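Local coordinates for serine-pyruvate aminotransferase (AgxT) (Sulfolobus solfataricus, PDB 3ZRP), which probably transfers amino groups between serine and pyruvate, and perhaps between alanine and glyoxylate, using a pyridoxal 5'-phosphate cofactor, at residues N85-D90 against E137-V142; L81-G86 against V131-V136. All coordinates share one frame; numbering follows the deposited sequence.

Contact 1 (N85-D90 against E137-V142); sequences NGVFGD and ETSTGV. With PLP (pyridoxal-5'-phosphate), chain C.
Gly86 and Val87, where helix 87-96 begins, run past Glu137 and Ser139, with Val87 CA and Ser139 CA 6.0 Å apart. The carboxylate of Glu137 accepts all the direct hydrogen bonds between the two segments. Its CG lies anti to the backbone N (chi1 175°), and a bend at chi2 (53°) brings CD up to the first turn of the helix. OE2 takes the amide of Phe88 on its syn lone pair, Phe88 N to Glu137 OE2 being 3.2 Å and nearly straight at 177°. Gly89 N reaches Glu137 OE1 at 3.0 Å. OE2 also accepts Ser139 N on the anti side and, from above the carboxylate plane, the hydroxyl of the same residue (Ser139 OG to Glu137 OE2, 2.7 Å). An alanine in place of Glu137 would probably leave the amides of Phe88 and Gly89 without their carboxylate acceptor and the Ser139 hydroxyl free to turn. Beside the carboxylate, the Phe88 ring lies nearly parallel to the pyridine ring of PLP, with PLP C3 3.7 Å above its plane and over its centre; Val87 CG1 sits over the opposite face. Thr138 OG1 makes a very short hydrogen bond to PLP O3, 2.4 Å, and a second to Ser166. Amides at a helix N-terminus would be expected to stabilise a negative charge on Glu137, and the bonds to Phe88 N and Ser139 probably help to hold the flanking Phe88 ring and Thr138 against the cofactor.

Contact 2 (L81-G86 against V131-V136); sequences LVVSNG and VALTHV
Strand segments Leu81-Val83 and Val131-Leu133 pair in parallel within the central mixed sheet of the large domain, the core of a fold type I PLP enzyme. Strands 79-83 and 128-134 are neighbours there, and their paired segments run 12° from parallel with axes 4.7 Å apart. Ala132 brackets its partner Val82: its N donates to Leu81 O, and its O receives Val83 N at 2.9 Å. Leu81 O also has a CA-H...O contact from Val131 CA.

One face of the sheet holds Leu81, Val83 and Val131, and helix 116-125 packs on it through Val119, which touches both Leu81 and Val83. Leu133 starts out pointing away from the neighbouring strand, but its CG stands anti to the carbonyl carbon (chi1 -53°) and its CD2 comes back to Val83 CG2 at 3.7 Å, the two side chains lying side by side. Val83 CG2 also meets Val131 CG1 at 4.2 Å. On the other face Val82 CG2 rests near Ala132 CB, and Val161 of strand 157-163 touches Ala132.

Beyond Val83 the chains part and waters take over the pairing. One links Asn85 ND2, which is also bonded to Glu144, to Thr134 O. Another fills the place of the next direct bond: Val83 O and Thr134 N stand 4.2 Å apart, and the water between them donates to Val83 O at 2.7 Å and accepts from Thr134 N at 2.9 Å.

How the contacts relate
In both of its segments contact 1 follows contact 2 along the chain; the two share Asn85 and Gly86, and have centres about 8 Å apart. Contact 2 lies at the C-terminal ends of two neighbouring sheet strands; contact 1 is the helix start and turn that follow them, where PLP sits. One water ties them together, accepting from Asn85 N at 2.9 Å, donating to Glu137 OE1 and lying 2.8 Å from Thr134 OG1. The water between Asn85 and Thr134 also donates to Val142 O, and so reaches contact 1. Directly, Asp90 OD1 is probably hydrogen-bonded to Ser84 OG, at 2.6 Å, and Gly89 CA packs on Thr134 OG1. The Thr134 side chain comes within about 4 Å of PLP, and Val136 touches the cofactor.

Contact 1 (N85-D90 against E137-V142)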
ATOM      1  N   ASN A  85      19.257  -1.692  17.470  1.00 26.15           N
ATOM      2  CA  ASN A  85      18.909  -1.858  18.877  1.00 24.38           C
ATOM      3  C   ASN A  85      17.835  -2.896  19.144  1.00 24.55           C
ATOM      4  O   ASN A  85      17.432  -3.078  20.289  1.00 30.86           O
ATOM      5  CB  ASN A  85      18.487  -0.526  19.478  1.00 24.81           C
ATOM      6  CG  ASN A  85      19.554   0.498  19.362  1.00 22.35           C
ATOM      7  OD1 ASN A  85      20.743   0.173  19.499  1.00 28.38           O
ATOM      8  ND2 ASN A  85      19.175   1.736  19.086  1.00 24.23           N
ATOM      9  N   GLY A  86      17.375  -3.591  18.108  1.00 24.20           N
ATOM     10  CA  GLY A  86      16.295  -4.582  18.300  1.00 22.12           C
ATOM     11  C   GLY A  86      15.640  -4.976  16.997  1.00 26.61           C
ATOM     12  O   GLY A  86      16.244  -4.827  15.944  1.00 26.15           O
ATOM     13  N   VAL A  87      14.428  -5.527  17.093  1.00 26.42           N
ATOM     14  CA  VAL A  87      13.647  -6.046  15.941  1.00 27.83           C
ATOM     15  C   VAL A  87      13.647  -5.206  14.668  1.00 23.39           C
ATOM     16  O   VAL A  87      13.847  -5.724  13.569  1.00 23.35           O
ATOM     17  CB  VAL A  87      12.140  -6.262  16.376  1.00 31.50           C
ATOM     18  CG1 VAL A  87      11.259  -6.693  15.199  1.00 36.15           C
ATOM     19  CG2 VAL A  87      12.065  -7.264  17.482  1.00 29.40           C
ATOM     20  N   PHE A  88      13.366  -3.911  14.792  1.00 22.33           N
ATOM     21  CA  PHE A  88      13.226  -3.093  13.599  1.00 23.84           C
ATOM     22  C   PHE A  88      14.573  -2.565  13.057  1.00 24.66           C
ATOM     23  O   PHE A  88      14.705  -2.325  11.854  1.00 22.01           O
ATOM     24  CB  PHE A  88      12.158  -2.009  13.796  1.00 25.05           C
ATOM     25  CG  PHE A  88      10.776  -2.580  13.985  1.00 27.34           C
ATOM     26  CD1 PHE A  88      10.045  -3.024  12.881  1.00 26.13           C
ATOM     27  CD2 PHE A  88      10.253  -2.778  15.259  1.00 26.34           C
ATOM     28  CE1 PHE A  88       8.764  -3.597  13.048  1.00 29.50           C
ATOM     29  CE2 PHE A  88       8.992  -3.358  15.442  1.00 29.60           C
ATOM     30  CZ  PHE A  88       8.243  -3.760  14.327  1.00 28.31           C
ATOM     31  N   GLY A  89      15.585  -2.443  13.918  1.00 21.78           N
ATOM     32  CA  GLY A  89      16.963  -2.355  13.408  1.00 21.65           C
ATOM     33  C   GLY A  89      17.315  -3.595  12.594  1.00 22.99           C
ATOM     34  O   GLY A  89      17.862  -3.516  11.491  1.00 24.06           O
ATOM     35  N   ASP A  90      16.966  -4.768  13.126  1.00 23.06           N
ATOM     36  CA  ASP A  90      17.252  -6.007  12.437  1.00 25.12           C
ATOM     37  C   ASP A  90      16.523  -6.104  11.095  1.00 24.70           C
ATOM     38  O   ASP A  90      16.991  -6.785  10.184  1.00 25.20           O
ATOM     39  CB  ASP A  90      16.896  -7.202  13.331  1.00 22.89           C
ATOM     40  CG  ASP A  90      17.866  -7.351  14.520  1.00 28.38           C
ATOM     41  OD1 ASP A  90      18.940  -6.709  14.572  1.00 24.43           O
ATOM     42  OD2 ASP A  90      17.539  -8.094  15.428  1.00 27.35           O
ATOM     43  N   GLU A 137      13.405   2.337  18.646  1.00 24.76           N
ATOM     44  CA  GLU A 137      13.226   0.905  18.503  1.00 26.18           C
ATOM     45  C   GLU A 137      11.979   0.446  19.258  1.00 29.35           C
ATOM     46  O   GLU A 137      11.972   0.295  20.484  1.00 29.89           O
ATOM     47  CB  GLU A 137      14.479   0.155  18.992  1.00 25.15           C
ATOM     48  CG  GLU A 137      14.374  -1.355  18.995  1.00 27.32           C
ATOM     49  CD  GLU A 137      13.940  -1.920  17.653  1.00 28.59           C
ATOM     50  OE1 GLU A 137      14.650  -1.694  16.638  1.00 27.05           O
ATOM     51  OE2 GLU A 137      12.895  -2.612  17.625  1.00 27.66           O
ATOM     52  N   THR A 138      10.922   0.201  18.493  1.00 27.25           N
ATOM     53  CA  THR A 138       9.591  -0.092  19.006  1.00 26.26           C
ATOM     54  C   THR A 138       9.560  -1.345  19.867  1.00 25.95           C
ATOM     55  O   THR A 138       8.759  -1.423  20.787  1.00 25.59           O
ATOM     56  CB  THR A 138       8.615  -0.256  17.811  1.00 26.02           C
ATOM     57  OG1 THR A 138       8.773   0.866  16.953  1.00 32.39           O
ATOM     58  CG2 THR A 138       7.128  -0.346  18.281  1.00 31.00           C
ATOM     59  N   SER A 139      10.451  -2.301  19.604  1.00 26.22           N
ATOM     60  CA  SER A 139      10.439  -3.537  20.404  1.00 29.75           C
ATOM     61  C   SER A 139      10.838  -3.310  21.881  1.00 29.78           C
ATOM     62  O   SER A 139      10.384  -4.039  22.757  1.00 30.13           O
ATOM     63  CB  SER A 139      11.315  -4.621  19.798  1.00 28.63           C
ATOM     64  OG  SER A 139      12.652  -4.178  19.755  1.00 32.94           O
ATOM     65  N   THR A 140      11.651  -2.295  22.144  1.00 28.75           N
ATOM     66  CA  THR A 140      12.211  -2.104  23.495  1.00 29.79           C
ATOM     67  C   THR A 140      11.895  -0.727  24.079  1.00 30.38           C
ATOM     68  O   THR A 140      12.174  -0.468  25.247  1.00 28.02           O
ATOM     69  CB  THR A 140      13.751  -2.263  23.502  1.00 26.30           C
ATOM     70  OG1 THR A 140      14.339  -1.279  22.643  1.00 26.26           O
ATOM     71  CG2 THR A 140      14.200  -3.667  23.072  1.00 30.79           C
ATOM     72  N   GLY A 141      11.334   0.159  23.257  1.00 29.00           N
ATOM     73  CA  GLY A 141      11.068   1.546  23.648  1.00 27.88           C
ATOM     74  C   GLY A 141      12.334   2.359  23.862  1.00 32.38           C
ATOM     75  O   GLY A 141      12.347   3.302  24.635  1.00 27.99           O
ATOM     76  N   VAL A 142      13.392   2.011  23.133  1.00 29.43           N
ATOM     77  CA  VAL A 142      14.701   2.645  23.272  1.00 26.28           C
ATOM     78  C   VAL A 142      14.949   3.643  22.142  1.00 25.35           C
ATOM     79  O   VAL A 142      14.851   3.293  20.958  1.00 24.84           O
ATOM     80  CB  VAL A 142      15.807   1.562  23.303  1.00 29.96           C
ATOM     81  CG1 VAL A 142      17.181   2.159  23.119  1.00 28.73           C
ATOM     82  CG2 VAL A 142      15.744   0.777  24.614  1.00 29.03           C
TER
HETATM   83  N1  PLP C1189      10.229   0.504  12.026  1.00 22.35           N
HETATM   84  C2  PLP C1189       9.705   0.701  13.284  1.00 25.13           C
HETATM   85  C2A PLP C1189      10.556   1.378  14.326  1.00 25.55           C
HETATM   86  C3  PLP C1189       8.386   0.293  13.586  1.00 23.99           C
HETATM   87  O3  PLP C1189       7.919   0.512  14.700  1.00 24.86           O
HETATM   88  C4  PLP C1189       7.594  -0.317  12.606  1.00 26.73           C
HETATM   89  C4A PLP C1189       6.155  -0.713  12.956  1.00 31.91           C
HETATM   90  C5  PLP C1189       8.177  -0.523  11.338  1.00 24.54           C
HETATM   91  C6  PLP C1189       9.485  -0.087  11.042  1.00 21.33           C
HETATM   92  C5A PLP C1189       7.443  -1.179  10.205  1.00 21.58           C
HETATM   93  O4P PLP C1189       6.353  -0.407   9.695  1.00 25.49           O
HETATM   94  P   PLP C1189       5.154  -1.040   8.873  1.00 23.00           P
HETATM   95  O1P PLP C1189       4.312   0.165   8.592  1.00 19.31           O
HETATM   96  O2P PLP C1189       4.551  -1.994   9.849  1.00 23.75           O
HETATM   97  O3P PLP C1189       5.822  -1.665   7.699  1.00 17.64           O
HETATM   98  O   HOH W   1      16.890  -0.629  16.150  1.00 23.20           O
HETATM   99  O   HOH W   2      16.796   2.806  18.606  1.00 26.03           O
HETATM  100  O   HOH W   3      17.078  -1.741  22.699  1.00 29.13           O

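Contact 2 (L81-G86 against V131-V136)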
ATOM      1  N   LEU A  81      26.388  -0.186   6.886  1.00 25.96           N
ATOM      2  CA  LEU A  81      26.436  -0.397   8.345  1.00 25.99           C
ATOM      3  C   LEU A  81      25.058  -0.126   8.976  1.00 26.12           C
ATOM      4  O   LEU A  81      24.522   0.980   8.873  1.00 24.28           O
ATOM      5  CB  LEU A  81      27.481   0.525   8.986  1.00 28.98           C
ATOM      6  CG  LEU A  81      27.604   0.345  10.512  1.00 29.27           C
ATOM      7  CD1 LEU A  81      28.236  -0.990  10.880  1.00 26.11           C
ATOM      8  CD2 LEU A  81      28.364   1.528  11.119  1.00 26.51           C
ATOM      9  N   VAL A  82      24.493  -1.159   9.582  1.00 23.05           N
ATOM     10  CA  VAL A  82      23.225  -1.055  10.324  1.00 24.89           C
ATOM     11  C   VAL A  82      23.491  -0.990  11.825  1.00 25.06           C
ATOM     12  O   VAL A  82      24.148  -1.863  12.399  1.00 31.00           O
ATOM     13  CB  VAL A  82      22.328  -2.271  10.048  1.00 23.54           C
ATOM     14  CG1 VAL A  82      21.020  -2.184  10.896  1.00 23.77           C
ATOM     15  CG2 VAL A  82      22.015  -2.350   8.566  1.00 21.59           C
ATOM     16  N   VAL A  83      22.952   0.042  12.455  1.00 24.99           N
ATOM     17  CA  VAL A  83      23.032   0.207  13.914  1.00 24.43           C
ATOM     18  C   VAL A  83      21.691  -0.241  14.498  1.00 27.51           C
ATOM     19  O   VAL A  83      20.733   0.531  14.496  1.00 26.95           O
ATOM     20  CB  VAL A  83      23.312   1.679  14.255  1.00 22.22           C
ATOM     21  CG1 VAL A  83      23.434   1.846  15.771  1.00 21.05           C
ATOM     22  CG2 VAL A  83      24.667   2.155  13.562  1.00 25.42           C
ATOM     23  N   SER A  84      21.627  -1.494  14.948  1.00 26.30           N
ATOM     24  CA  SER A  84      20.394  -2.133  15.384  1.00 28.45           C
ATOM     25  C   SER A  84      20.260  -2.355  16.899  1.00 27.29           C
ATOM     26  O   SER A  84      21.015  -3.133  17.509  1.00 29.05           O
ATOM     27  CB  SER A  84      20.256  -3.484  14.714  1.00 25.06           C
ATOM     28  OG  SER A  84      19.139  -4.164  15.253  1.00 26.19           O
ATOM     29  N   ASN A  85      19.257  -1.692  17.470  1.00 26.15           N
ATOM     30  CA  ASN A  85      18.909  -1.858  18.877  1.00 24.38           C
ATOM     31  C   ASN A  85      17.835  -2.896  19.144  1.00 24.55           C
ATOM     32  O   ASN A  85      17.432  -3.078  20.289  1.00 30.86           O
ATOM     33  CB  ASN A  85      18.487  -0.526  19.478  1.00 24.81           C
ATOM     34  CG  ASN A  85      19.554   0.498  19.362  1.00 22.35           C
ATOM     35  OD1 ASN A  85      20.743   0.173  19.499  1.00 28.38           O
ATOM     36  ND2 ASN A  85      19.175   1.736  19.086  1.00 24.23           N
ATOM     37  N   GLY A  86      17.375  -3.591  18.108  1.00 24.20           N
ATOM     38  CA  GLY A  86      16.295  -4.582  18.300  1.00 22.12           C
ATOM     39  C   GLY A  86      15.640  -4.976  16.997  1.00 26.61           C
ATOM     40  O   GLY A  86      16.244  -4.827  15.944  1.00 26.15           O
ATOM     41  N   VAL A 131      24.838   4.318   6.275  1.00 24.84           N
ATOM     42  CA  VAL A 131      24.594   3.957   7.659  1.00 23.66           C
ATOM     43  C   VAL A 131      23.089   4.073   7.955  1.00 22.72           C
ATOM     44  O   VAL A 131      22.476   5.097   7.674  1.00 25.83           O
ATOM     45  CB  VAL A 131      25.410   4.855   8.648  1.00 23.74           C
ATOM     46  CG1 VAL A 131      25.119   4.427  10.092  1.00 25.26           C
ATOM     47  CG2 VAL A 131      26.909   4.749   8.325  1.00 22.39           C
ATOM     48  N   ALA A 132      22.524   3.009   8.520  1.00 24.63           N
ATOM     49  CA  ALA A 132      21.114   2.956   8.889  1.00 23.95           C
ATOM     50  C   ALA A 132      20.948   3.004  10.398  1.00 24.77           C
ATOM     51  O   ALA A 132      21.518   2.164  11.135  1.00 26.18           O
ATOM     52  CB  ALA A 132      20.433   1.659   8.323  1.00 25.71           C
ATOM     53  N   LEU A 133      20.131   3.958  10.852  1.00 24.31           N
ATOM     54  CA  LEU A 133      19.818   4.130  12.274  1.00 26.49           C
ATOM     55  C   LEU A 133      18.314   3.897  12.510  1.00 26.98           C
ATOM     56  O   LEU A 133      17.513   4.051  11.582  1.00 24.64           O
ATOM     57  CB  LEU A 133      20.186   5.545  12.707  1.00 25.76           C
ATOM     58  CG  LEU A 133      21.587   6.109  12.440  1.00 25.85           C
ATOM     59  CD1 LEU A 133      21.659   7.504  13.063  1.00 26.84           C
ATOM     60  CD2 LEU A 133      22.658   5.217  13.047  1.00 21.79           C
ATOM     61  N   THR A 134      17.940   3.535  13.742  1.00 28.34           N
ATOM     62  CA  THR A 134      16.531   3.526  14.167  1.00 24.54           C
ATOM     63  C   THR A 134      16.342   4.585  15.227  1.00 25.79           C
ATOM     64  O   THR A 134      16.965   4.486  16.314  1.00 26.19           O
ATOM     65  CB  THR A 134      16.153   2.165  14.782  1.00 23.51           C
ATOM     66  OG1 THR A 134      16.613   1.119  13.924  1.00 22.52           O
ATOM     67  CG2 THR A 134      14.621   2.042  15.001  1.00 22.69           C
ATOM     68  N   HIS A 135      15.460   5.565  14.974  1.00 24.84           N
ATOM     69  CA  HIS A 135      15.264   6.638  15.971  1.00 23.89           C
ATOM     70  C   HIS A 135      14.655   6.091  17.273  1.00 25.12           C
ATOM     71  O   HIS A 135      15.215   6.261  18.367  1.00 25.50           O
ATOM     72  CB  HIS A 135      14.471   7.799  15.405  1.00 25.24           C
ATOM     73  CG  HIS A 135      14.599   9.060  16.198  1.00 26.31           C
ATOM     74  ND1 HIS A 135      14.077  10.261  15.768  1.00 24.95           N
ATOM     75  CD2 HIS A 135      15.254   9.324  17.363  1.00 27.99           C
ATOM     76  CE1 HIS A 135      14.380  11.205  16.646  1.00 27.66           C
ATOM     77  NE2 HIS A 135      15.088  10.660  17.624  1.00 26.68           N
ATOM     78  N   VAL A 136      13.521   5.394  17.159  1.00 24.49           N
ATOM     79  CA  VAL A 136      12.957   4.696  18.312  1.00 22.56           C
ATOM     80  C   VAL A 136      12.749   3.243  17.922  1.00 24.21           C
ATOM     81  O   VAL A 136      12.049   2.976  16.959  1.00 21.94           O
ATOM     82  CB  VAL A 136      11.614   5.334  18.738  1.00 23.62           C
ATOM     83  CG1 VAL A 136      10.876   4.441  19.756  1.00 23.38           C
ATOM     84  CG2 VAL A 136      11.832   6.755  19.287  1.00 24.31           C
TER
HETATM   85  O   HOH W   4      19.914   2.792  15.687  1.00 25.59           O
HETATM   86  O   HOH W   1      16.890  -0.629  16.150  1.00 23.20           O
HETATM   87  O   HOH W   2      16.796   2.806  18.606  1.00 26.03           O